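Local atomic coordinates of K Homology domain-containing protein (Pyrococcus horikoshii, PDB entry 2E3U), a protein that probably binds RNA through its KH domains, acting as a pre-ribosomal RNA processing factor of the Dim2p family. Residues Gly195-Tyr198 with Arg199-Arg203. Numbering follows the deposited sequence.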
# COMPACT_ATOMS: atom_id res chain seq x y z
N GLY A 195 13.09 11.67 -18.58
CA GLY A 195 14.52 11.81 -18.44
C GLY A 195 14.92 12.50 -17.16
O GLY A 195 15.85 12.06 -16.48
N SER A 196 14.23 13.58 -16.82
CA SER A 196 14.48 14.24 -15.55
C SER A 196 14.18 13.31 -14.35
O SER A 196 14.95 13.26 -13.39
CB SER A 196 13.72 15.55 -15.44
OG SER A 196 12.34 15.31 -15.38
N VAL A 197 13.07 12.57 -14.41
CA VAL A 197 12.69 11.71 -13.29
C VAL A 197 13.66 10.55 -13.16
O VAL A 197 14.09 10.22 -12.06
CB VAL A 197 11.20 11.22 -13.37
CG1 VAL A 197 10.90 10.20 -12.28
CG2 VAL A 197 10.27 12.41 -13.28
N TYR A 198 14.04 9.97 -14.29
CA TYR A 198 14.98 8.85 -14.31
C TYR A 198 16.40 9.26 -13.84
O TYR A 198 17.09 8.47 -13.16
CB TYR A 198 15.02 8.20 -15.70
CG TYR A 198 13.72 7.57 -16.20
CD1 TYR A 198 13.47 7.42 -17.58
CD2 TYR A 198 12.75 7.12 -15.31
CE1 TYR A 198 12.29 6.85 -18.05
CE2 TYR A 198 11.56 6.53 -15.77
CZ TYR A 198 11.34 6.39 -17.14
OH TYR A 198 10.14 5.78 -17.59
N ARG A 199 16.82 10.46 -14.19
CA ARG A 199 18.09 10.99 -13.70
C ARG A 199 18.04 11.27 -12.19
O ARG A 199 18.95 10.90 -11.48
CB ARG A 199 18.54 12.20 -14.52
CG ARG A 199 19.26 11.83 -15.84
CD ARG A 199 19.16 12.95 -16.85
NE ARG A 199 19.94 12.82 -18.09
CZ ARG A 199 19.47 12.29 -19.22
NH1 ARG A 199 18.24 11.78 -19.25
NH2 ARG A 199 20.21 12.25 -20.31
N TYR A 200 16.97 11.91 -11.71
CA TYR A 200 16.70 12.03 -10.27
C TYR A 200 16.77 10.69 -9.51
O TYR A 200 17.38 10.61 -8.44
CB TYR A 200 15.34 12.72 -9.98
CG TYR A 200 14.87 12.51 -8.54
CD1 TYR A 200 15.31 13.33 -7.51
CD2 TYR A 200 14.01 11.47 -8.22
CE1 TYR A 200 14.90 13.13 -6.19
CE2 TYR A 200 13.60 11.23 -6.91
CZ TYR A 200 14.05 12.06 -5.90
OH TYR A 200 13.64 11.83 -4.60
N LEU A 201 16.14 9.66 -10.06
CA LEU A 201 16.16 8.33 -9.45
C LEU A 201 17.54 7.68 -9.47
O LEU A 201 17.90 6.98 -8.52
CB LEU A 201 15.11 7.39 -10.07
CG LEU A 201 13.65 7.65 -9.77
CD1 LEU A 201 12.75 7.05 -10.84
CD2 LEU A 201 13.21 7.19 -8.35
N GLU A 202 18.32 7.90 -10.53
CA GLU A 202 19.70 7.39 -10.57
C GLU A 202 20.52 8.02 -9.46
O GLU A 202 21.30 7.33 -8.79
CB GLU A 202 20.39 7.66 -11.92
CG GLU A 202 20.32 6.51 -12.95
CD GLU A 202 21.11 5.26 -12.56
OE1 GLU A 202 22.07 5.38 -11.76
OE2 GLU A 202 20.76 4.16 -13.07
N ARG A 203 20.33 9.31 -9.25
CA ARG A 203 21.05 10.06 -8.23
C ARG A 203 20.73 9.57 -6.81
O ARG A 203 21.59 9.62 -5.92
CB ARG A 203 20.83 11.57 -8.39
CG ARG A 203 21.94 12.27 -9.15
CD ARG A 203 21.53 13.67 -9.70
NE ARG A 203 20.60 14.37 -8.82
CZ ARG A 203 19.43 14.89 -9.20
NH1 ARG A 203 19.05 14.82 -10.46
NH2 ARG A 203 18.65 15.49 -8.30
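The backbone O of V197 accepts a hydrogen bond from L201 N at 2.9 Å, one of four successive i to i+4 bonds that run through two turns of helix 194-203. Y200 to S196, R199 to G195 and E202 to Y198 complete the set. Beside the L201 N to V197 O bond the side chains of V197 and L201 run alongside each other, one turn apart, V197 CG1 meeting L201 CD1 at 3.9 Å. CG1 stands anti to the backbone N of V197 (chi1 173°), which carries that methyl forward to the leucine. The same CD1 comes near the plane of the Y198 ring, at its edge, 4.5 Å from Y198 CD2. R199, extended from CG to NE, runs back along the helix past the G195 carbonyl; its CD lies 3.4 Å from G195 O, which sits at the edge of the guanidinium, in its plane. S196 OG hydrogen-bonds to P193 O, just before the helix. V197, Y200 and L201 face helix 175-189, touching A184, T183 and I180 respectively, while Y198 and L201 lean on I153 and M157, respectively, of helix 149-158, so helix 194-203, the last one modelled, packs against two other helices of the second KH region.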